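Side-chain contacts in VIN1 (Oscarella pearsei, PDB 6BFI), which binds actin filaments and may play a role in cell-cell adhesion: residues Val21-Leu26 with Thr41-Gly46; Asp293-Cys298 with Gln327-Leu332; Met525-Lys530 with Lys580-Ser585. All coordinates share one frame; numbering follows the deposited sequence.

Contact 1: Val21-Leu26 with Thr41-Gly46; sequences VGQLVL and TPLVQG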
loop_
_atom_site.group_PDB
_atom_site.type_symbol
_atom_site.label_atom_id
_atom_site.label_comp_id
_atom_site.label_asym_id
_atom_site.label_seq_id
_atom_site.Cartn_x
_atom_site.Cartn_y
_atom_site.Cartn_z
ATOM N N VAL A 21 -27.511 20.081 13.909
ATOM C CA VAL A 21 -27.370 21.452 13.421
ATOM C C VAL A 21 -27.757 21.531 11.949
ATOM O O VAL A 21 -28.494 22.435 11.523
ATOM C CB VAL A 21 -25.934 21.949 13.662
ATOM C CG1 VAL A 21 -25.585 23.063 12.699
ATOM C CG2 VAL A 21 -25.774 22.408 15.101
ATOM N N GLY A 22 -27.263 20.581 11.152
ATOM C CA GLY A 22 -27.683 20.505 9.765
ATOM C C GLY A 22 -29.188 20.427 9.622
ATOM O O GLY A 22 -29.773 21.072 8.749
ATOM N N GLN A 23 -29.843 19.653 10.495
ATOM C CA GLN A 23 -31.300 19.599 10.461
ATOM C C GLN A 23 -31.925 20.935 10.843
ATOM O O GLN A 23 -33.007 21.272 10.349
ATOM C CB GLN A 23 -31.814 18.488 11.374
ATOM C CG GLN A 23 -31.634 17.095 10.797
ATOM C CD GLN A 23 -32.625 16.101 11.366
ATOM O OE1 GLN A 23 -33.231 16.339 12.411
ATOM N NE2 GLN A 23 -32.804 14.981 10.674
ATOM N N LEU A 24 -31.267 21.710 11.711
ATOM C CA LEU A 24 -31.756 23.056 12.003
ATOM C C LEU A 24 -31.722 23.932 10.758
ATOM O O LEU A 24 -32.682 24.661 10.473
ATOM C CB LEU A 24 -30.936 23.691 13.125
ATOM C CG LEU A 24 -31.259 23.230 14.544
ATOM C CD1 LEU A 24 -30.290 23.848 15.542
ATOM C CD2 LEU A 24 -32.697 23.587 14.891
ATOM N N VAL A 25 -30.626 23.870 9.998
ATOM C CA VAL A 25 -30.555 24.634 8.754
ATOM C C VAL A 25 -31.620 24.158 7.770
ATOM O O VAL A 25 -32.284 24.968 7.108
ATOM C CB VAL A 25 -29.140 24.542 8.153
ATOM C CG1 VAL A 25 -29.087 25.249 6.807
ATOM C CG2 VAL A 25 -28.120 25.136 9.112
ATOM N N LEU A 26 -31.810 22.838 7.670
ATOM C CA LEU A 26 -32.800 22.297 6.743
ATOM C C LEU A 26 -34.210 22.751 7.105
ATOM O O LEU A 26 -35.015 23.058 6.220
ATOM C CB LEU A 26 -32.720 20.770 6.720
ATOM C CG LEU A 26 -31.431 20.107 6.226
ATOM C CD1 LEU A 26 -31.497 18.598 6.426
ATOM C CD2 LEU A 26 -31.170 20.441 4.770
ATOM N N THR A 41 -37.269 24.877 18.772
ATOM C CA THR A 41 -36.939 24.832 20.196
ATOM C C THR A 41 -36.476 23.461 20.675
ATOM O O THR A 41 -35.469 23.400 21.401
ATOM C CB THR A 41 -38.135 25.333 21.014
ATOM O OG1 THR A 41 -38.402 26.703 20.685
ATOM C CG2 THR A 41 -37.850 25.222 22.506
ATOM N N PRO A 42 -37.133 22.342 20.338
ATOM C CA PRO A 42 -36.639 21.049 20.852
ATOM C C PRO A 42 -35.238 20.700 20.373
ATOM O O PRO A 42 -34.394 20.282 21.180
ATOM C CB PRO A 42 -37.690 20.050 20.343
ATOM C CG PRO A 42 -38.326 20.723 19.176
ATOM C CD PRO A 42 -38.365 22.170 19.544
ATOM N N LEU A 43 -34.965 20.865 19.077
ATOM C CA LEU A 43 -33.642 20.549 18.547
ATOM C C LEU A 43 -32.568 21.425 19.185
ATOM O O LEU A 43 -31.481 20.943 19.533
ATOM C CB LEU A 43 -33.646 20.716 17.028
ATOM C CG LEU A 43 -32.924 19.668 16.182
ATOM C CD1 LEU A 43 -33.390 18.270 16.551
ATOM C CD2 LEU A 43 -33.162 19.936 14.704
ATOM N N VAL A 44 -32.865 22.716 19.355
ATOM C CA VAL A 44 -31.920 23.624 19.995
ATOM C C VAL A 44 -31.695 23.225 21.447
ATOM O O VAL A 44 -30.577 23.325 21.968
ATOM C CB VAL A 44 -32.414 25.078 19.869
ATOM C CG1 VAL A 44 -31.601 26.000 20.759
ATOM C CG2 VAL A 44 -32.340 25.534 18.419
ATOM N N GLN A 45 -32.746 22.758 22.124
ATOM C CA GLN A 45 -32.581 22.267 23.489
ATOM C C GLN A 45 -31.674 21.043 23.527
ATOM O O GLN A 45 -30.840 20.909 24.429
ATOM C CB GLN A 45 -33.942 21.943 24.103
ATOM C CG GLN A 45 -34.710 23.159 24.593
ATOM C CD GLN A 45 -36.026 22.790 25.251
ATOM O OE1 GLN A 45 -36.603 21.739 24.964
ATOM N NE2 GLN A 45 -36.505 23.651 26.142
ATOM N N GLY A 46 -31.822 20.140 22.556
ATOM C CA GLY A 46 -30.952 18.976 22.510
ATOM C C GLY A 46 -29.495 19.349 22.312
ATOM O O GLY A 46 -28.615 18.898 23.056
#
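Leu24 and Leu43 meet across two consecutive helices, 8-32 and 41-59, which form an antiparallel helical hairpin of the kind from which the bundles of the vinculin family are built. At this level the two short axes run 10.2 Å apart, their directions 158° from each other, and the CA atoms of the two leucines mark the register.

The contact is wholly apolar. The two leucines lie side by side, pointing opposite ways, and CD2 of Leu24 rests 3.7 Å from CD2 of Leu43 and just as near its CB. CG of Leu24 stands anti to its own carbonyl carbon (chi1 -78°), which carries both methyls out to the opposing helix. Its other methyl, CD1, turns to Val44, whose side chain crosses it at about a right angle. With an alanine here, both methyls would be gone, which would probably open a gap facing Leu43 and Val44 and leave the Leu43 side chain freer to turn.

Further cover comes from nearby parts of the chain: Val44 also touches Leu88 and Ala92 of helix 68-97, while Leu24 touches Leu40 in the connecting loop. At the partly exposed margin, the same methyl of Leu43 also meets the aliphatic base of Gln23, the residue just before Leu24, with CD2 of Leu43 3.9 Å from CB of Gln23.

Contact 2: Asp293-Cys298 with Gln327-Leu332; sequences DAVRKC and QILKEL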
loop_
_atom_site.group_PDB
_atom_site.type_symbol
_atom_site.label_atom_id
_atom_site.label_comp_id
_atom_site.label_asym_id
_atom_site.label_seq_id
_atom_site.Cartn_x
_atom_site.Cartn_y
_atom_site.Cartn_z
ATOM N N ASP A 293 1.095 8.585 -28.877
ATOM C CA ASP A 293 1.982 9.028 -27.805
ATOM C C ASP A 293 2.026 8.002 -26.678
ATOM O O ASP A 293 3.104 7.656 -26.178
ATOM C CB ASP A 293 1.538 10.394 -27.279
ATOM C CG ASP A 293 1.858 11.524 -28.242
ATOM O OD1 ASP A 293 2.802 11.372 -29.046
ATOM O OD2 ASP A 293 1.166 12.565 -28.195
ATOM N N ALA A 294 0.857 7.495 -26.273
ATOM C CA ALA A 294 0.830 6.457 -25.246
ATOM C C ALA A 294 1.583 5.207 -25.697
ATOM O O ALA A 294 2.322 4.597 -24.911
ATOM C CB ALA A 294 -0.616 6.116 -24.885
ATOM N N VAL A 295 1.413 4.817 -26.964
ATOM C CA VAL A 295 2.129 3.658 -27.495
ATOM C C VAL A 295 3.633 3.883 -27.422
ATOM O O VAL A 295 4.395 2.980 -27.053
ATOM C CB VAL A 295 1.671 3.361 -28.936
ATOM C CG1 VAL A 295 2.536 2.276 -29.556
ATOM C CG2 VAL A 295 0.207 2.953 -28.957
ATOM N N ARG A 296 4.086 5.093 -27.764
ATOM C CA ARG A 296 5.513 5.388 -27.700
ATOM C C ARG A 296 6.022 5.345 -26.264
ATOM O O ARG A 296 7.152 4.907 -26.013
ATOM C CB ARG A 296 5.800 6.743 -28.346
ATOM C CG ARG A 296 5.685 6.715 -29.868
ATOM C CD ARG A 296 6.131 8.017 -30.514
ATOM N NE ARG A 296 6.445 7.829 -31.930
ATOM C CZ ARG A 296 5.558 7.927 -32.916
ATOM N NH1 ARG A 296 4.291 8.216 -32.648
ATOM N NH2 ARG A 296 5.938 7.736 -34.172
ATOM N N LYS A 297 5.199 5.781 -25.304
ATOM C CA LYS A 297 5.574 5.623 -23.901
ATOM C C LYS A 297 5.712 4.149 -23.533
ATOM O O LYS A 297 6.624 3.770 -22.787
ATOM C CB LYS A 297 4.552 6.308 -22.993
ATOM C CG LYS A 297 4.446 7.809 -23.186
ATOM C CD LYS A 297 3.671 8.451 -22.047
ATOM C CE LYS A 297 3.301 9.889 -22.369
ATOM N NZ LYS A 297 4.483 10.706 -22.759
ATOM N N CYS A 298 4.818 3.302 -24.051
ATOM C CA CYS A 298 4.928 1.871 -23.781
ATOM C C CYS A 298 6.201 1.292 -24.388
ATOM O O CYS A 298 6.835 0.409 -23.796
ATOM C CB CYS A 298 3.695 1.142 -24.312
ATOM S SG CYS A 298 2.172 1.573 -23.444
ATOM N N GLN A 327 8.335 0.639 -36.149
ATOM C CA GLN A 327 8.123 0.532 -37.589
ATOM C C GLN A 327 6.636 0.538 -37.929
ATOM O O GLN A 327 6.203 1.234 -38.858
ATOM C CB GLN A 327 8.796 -0.731 -38.127
ATOM C CG GLN A 327 8.745 -0.865 -39.638
ATOM C CD GLN A 327 9.561 0.198 -40.349
ATOM O OE1 GLN A 327 10.481 0.782 -39.772
ATOM N NE2 GLN A 327 9.227 0.457 -41.609
ATOM N N ILE A 328 5.837 -0.228 -37.179
ATOM C CA ILE A 328 4.391 -0.220 -37.394
ATOM C C ILE A 328 3.831 1.185 -37.201
ATOM O O ILE A 328 2.923 1.613 -37.925
ATOM C CB ILE A 328 3.704 -1.238 -36.465
ATOM C CG1 ILE A 328 4.124 -2.663 -36.832
ATOM C CG2 ILE A 328 2.191 -1.102 -36.542
ATOM C CD1 ILE A 328 3.377 -3.733 -36.065
ATOM N N LEU A 329 4.371 1.930 -36.233
ATOM C CA LEU A 329 3.903 3.295 -36.009
ATOM C C LEU A 329 4.224 4.192 -37.197
ATOM O O LEU A 329 3.383 4.993 -37.625
ATOM C CB LEU A 329 4.517 3.859 -34.727
ATOM C CG LEU A 329 3.612 3.831 -33.493
ATOM C CD1 LEU A 329 3.070 2.432 -33.247
ATOM C CD2 LEU A 329 4.358 4.343 -32.271
ATOM N N LYS A 330 5.437 4.074 -37.743
ATOM C CA LYS A 330 5.786 4.850 -38.929
ATOM C C LYS A 330 4.868 4.511 -40.096
ATOM O O LYS A 330 4.432 5.404 -40.834
ATOM C CB LYS A 330 7.249 4.605 -39.300
ATOM C CG LYS A 330 8.227 4.967 -38.195
ATOM C CD LYS A 330 9.502 4.146 -38.288
ATOM C CE LYS A 330 10.361 4.319 -37.043
ATOM N NZ LYS A 330 11.535 3.403 -37.039
ATOM N N GLU A 331 4.551 3.224 -40.270
ATOM C CA GLU A 331 3.638 2.824 -41.338
ATOM C C GLU A 331 2.247 3.412 -41.129
ATOM O O GLU A 331 1.610 3.876 -42.084
ATOM C CB GLU A 331 3.574 1.299 -41.423
ATOM C CG GLU A 331 4.868 0.655 -41.902
ATOM C CD GLU A 331 4.812 -0.861 -41.893
ATOM O OE1 GLU A 331 4.521 -1.445 -40.828
ATOM O OE2 GLU A 331 5.054 -1.471 -42.956
ATOM N N LEU A 332 1.759 3.409 -39.885
ATOM C CA LEU A 332 0.448 3.986 -39.606
ATOM C C LEU A 332 0.431 5.485 -39.874
ATOM O O LEU A 332 -0.547 6.016 -40.413
ATOM C CB LEU A 332 0.040 3.700 -38.162
ATOM C CG LEU A 332 -0.610 2.342 -37.904
ATOM C CD1 LEU A 332 -0.842 2.145 -36.414
ATOM C CD2 LEU A 332 -1.916 2.222 -38.676
#
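NH2 of Arg296, at the end of a side chain that lies along Leu329, makes a salt bridge with OE1 of Glu333, which follows one residue beyond 327-332 on the same helix. This bond ties helix 289-306 to helix 312-338, next to it in sequence, and helps to hold the guanidinium in place.

Leu329 does the rest. Its CD2 methyl stands over the centre of the guanidinium, 3.8 Å above the plane; the methyl meets the group on a face, while the N-H bonds point outward in the plane, and NH2 reaches Glu333. The same methyl also touches the aliphatic part of the arginine, 3.6 Å from CG of Arg296; the chain, extended from CG to NE, runs alongside the leucine, head to tail with it, and brings both its carbon stem and its charged head against one methyl.

The second branch faces inward. CD1 of Leu329 lies 3.7 Å from CG1 of Val295, the valine branch that is anti to its backbone N (chi1 173°), and the two side chains meet at a slant. Val295 also touches Ala278 and Leu282 of helix 268-283, making this the buried half of a helix-bundle interface.

One leucine thus serves both a buried apolar layer and a charged margin: its methyl shields one face of the guanidinium, and that low-polarity neighbour would probably strengthen the attraction between Arg296 and Glu333.

Contact 3: Met525-Lys530 with Lys580-Ser585; sequences MKLIAK and KAVVTS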
loop_
_atom_site.group_PDB
_atom_site.type_symbol
_atom_site.label_atom_id
_atom_site.label_comp_id
_atom_site.label_asym_id
_atom_site.label_seq_id
_atom_site.Cartn_x
_atom_site.Cartn_y
_atom_site.Cartn_z
ATOM N N MET A 525 33.095 -31.758 -9.206
ATOM C CA MET A 525 32.709 -30.470 -8.638
ATOM C C MET A 525 31.659 -29.788 -9.505
ATOM O O MET A 525 30.706 -29.190 -8.990
ATOM C CB MET A 525 33.940 -29.580 -8.475
ATOM C CG MET A 525 35.051 -30.205 -7.648
ATOM S SD MET A 525 34.603 -30.426 -5.916
ATOM C CE MET A 525 34.529 -28.724 -5.365
ATOM N N LYS A 526 31.817 -29.871 -10.829
ATOM C CA LYS A 526 30.784 -29.386 -11.737
ATOM C C LYS A 526 29.466 -30.118 -11.522
ATOM O O LYS A 526 28.393 -29.516 -11.651
ATOM C CB LYS A 526 31.245 -29.544 -13.186
ATOM C CG LYS A 526 32.058 -28.380 -13.723
ATOM C CD LYS A 526 31.155 -27.214 -14.091
ATOM C CE LYS A 526 31.928 -26.117 -14.803
ATOM N NZ LYS A 526 31.030 -25.020 -15.257
ATOM N N LEU A 527 29.526 -31.408 -11.186
ATOM C CA LEU A 527 28.301 -32.185 -11.032
ATOM C C LEU A 527 27.561 -31.816 -9.751
ATOM O O LEU A 527 26.334 -31.681 -9.761
ATOM C CB LEU A 527 28.613 -33.680 -11.055
ATOM C CG LEU A 527 27.369 -34.570 -11.008
ATOM C CD1 LEU A 527 26.610 -34.516 -12.327
ATOM C CD2 LEU A 527 27.738 -35.993 -10.651
ATOM N N ILE A 528 28.279 -31.667 -8.636
ATOM C CA ILE A 528 27.609 -31.278 -7.397
ATOM C C ILE A 528 27.135 -29.833 -7.478
ATOM O O ILE A 528 26.066 -29.488 -6.960
ATOM C CB ILE A 528 28.523 -31.502 -6.177
ATOM C CG1 ILE A 528 29.937 -30.992 -6.456
ATOM C CG2 ILE A 528 28.526 -32.964 -5.777
ATOM C CD1 ILE A 528 30.915 -31.249 -5.328
ATOM N N ALA A 529 27.918 -28.966 -8.125
ATOM C CA ALA A 529 27.503 -27.577 -8.281
ATOM C C ALA A 529 26.231 -27.479 -9.114
ATOM O O ALA A 529 25.242 -26.863 -8.694
ATOM C CB ALA A 529 28.630 -26.762 -8.913
ATOM N N LYS A 530 26.236 -28.098 -10.298
ATOM C CA LYS A 530 25.069 -28.033 -11.172
ATOM C C LYS A 530 23.869 -28.731 -10.541
ATOM O O LYS A 530 22.733 -28.252 -10.647
ATOM C CB LYS A 530 25.408 -28.647 -12.529
ATOM C CG LYS A 530 24.590 -28.095 -13.687
ATOM C CD LYS A 530 24.624 -26.573 -13.701
ATOM C CE LYS A 530 24.768 -26.028 -15.112
ATOM N NZ LYS A 530 26.113 -26.318 -15.681
ATOM N N LYS A 580 25.671 -37.244 -5.272
ATOM C CA LYS A 580 26.787 -37.526 -4.371
ATOM C C LYS A 580 27.274 -38.961 -4.534
ATOM O O LYS A 580 28.480 -39.228 -4.462
ATOM C CB LYS A 580 26.375 -37.257 -2.923
ATOM C CG LYS A 580 25.993 -35.810 -2.648
ATOM C CD LYS A 580 25.391 -35.641 -1.261
ATOM C CE LYS A 580 24.995 -34.193 -1.007
ATOM N NZ LYS A 580 24.289 -34.025 0.293
ATOM N N ALA A 581 26.352 -39.897 -4.769
ATOM C CA ALA A 581 26.757 -41.263 -5.074
ATOM C C ALA A 581 27.590 -41.327 -6.349
ATOM O O ALA A 581 28.459 -42.198 -6.476
ATOM C CB ALA A 581 25.529 -42.165 -5.192
ATOM N N VAL A 582 27.350 -40.419 -7.297
ATOM C CA VAL A 582 28.198 -40.367 -8.484
ATOM C C VAL A 582 29.575 -39.823 -8.128
ATOM O O VAL A 582 30.596 -40.313 -8.628
ATOM C CB VAL A 582 27.539 -39.541 -9.603
ATOM C CG1 VAL A 582 28.444 -39.497 -10.826
ATOM C CG2 VAL A 582 26.189 -40.124 -9.973
ATOM N N VAL A 583 29.639 -38.809 -7.258
ATOM C CA VAL A 583 30.954 -38.314 -6.857
ATOM C C VAL A 583 31.716 -39.358 -6.053
ATOM O O VAL A 583 32.950 -39.306 -5.986
ATOM C CB VAL A 583 30.852 -36.991 -6.069
ATOM C CG1 VAL A 583 29.620 -36.222 -6.482
ATOM C CG2 VAL A 583 30.878 -37.231 -4.561
ATOM N N THR A 584 31.015 -40.322 -5.449
ATOM C CA THR A 584 31.703 -41.393 -4.737
ATOM C C THR A 584 32.321 -42.389 -5.711
ATOM O O THR A 584 33.496 -42.752 -5.582
ATOM C CB THR A 584 30.738 -42.098 -3.784
ATOM O OG1 THR A 584 30.048 -41.120 -2.995
ATOM C CG2 THR A 584 31.497 -43.035 -2.859
ATOM N N SER A 585 31.539 -42.844 -6.694
ATOM C CA SER A 585 31.995 -43.775 -7.725
ATOM C C SER A 585 31.740 -43.140 -9.088
ATOM O O SER A 585 30.710 -43.406 -9.727
ATOM C CB SER A 585 31.292 -45.127 -7.612
ATOM O OG SER A 585 31.576 -45.753 -6.373
#
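Leu527 and Ile528 reach Val582 and Val583 through two different first torsions. In Leu527, CG is anti to the backbone N (chi1 -176°), and this carries CD2 across to the valine. Ile528 instead places CG1 between its backbone N and carbonyl carbon (chi1 45°), a less usual choice in a helix; CG2 is then the branch anti to the carbonyl carbon, and it is CG2 that makes the contact.

The two pairs lie side by side, each crossing at about a right angle. CD2 of Leu527 sits 3.6 Å from CG1 of Val582 and almost as close to its CB, so it meets the valine along one branch and its root. In the other pair a single methyl meets a single methyl, CG2 of Ile528 lying 3.5 Å from CG1 of Val583.

These residues join helix 524-550 to helix 572-584 within one of the all-helical bundles of this vinculin-family protein. The Leu527-Val582 pair faces the interior, where Phe595 of helix 589-615 touches both; Ile591 of that helix packs on Val582, and Ala518 of helix 496-519 on Leu527. Ile528 and Val583 occupy the more open margin.

Just past the valines, helix 572-584 ends. OG1 of Thr584 donates to the carbonyl O of Lys580 at 2.9 Å, with a C=O...donor angle of 135°. The backbone N of Thr584 binds that same oxygen from the opposite face of its carbonyl plane, gripping it twice just before Ser585 leaves helical geometry.

How the contacts relate
The three contacts come in series along the chain and use six different helices: 8-32 with 41-59, then 289-306 with 312-338, then 524-550 with 572-584. Contacts 1 and 2 each join helices adjacent in sequence, whereas helix 555-569 intervenes in contact 3. None touches another. The centres of contacts 1 and 3 are 87 Å apart, on opposite sides of the chain's centre; contact 2 lies 62 Å from contact 1 and 52 Å from contact 3, centre to centre. Each is a local helix-helix contact in a large vinculin-family protein whose regular structure is all helix, with no strands.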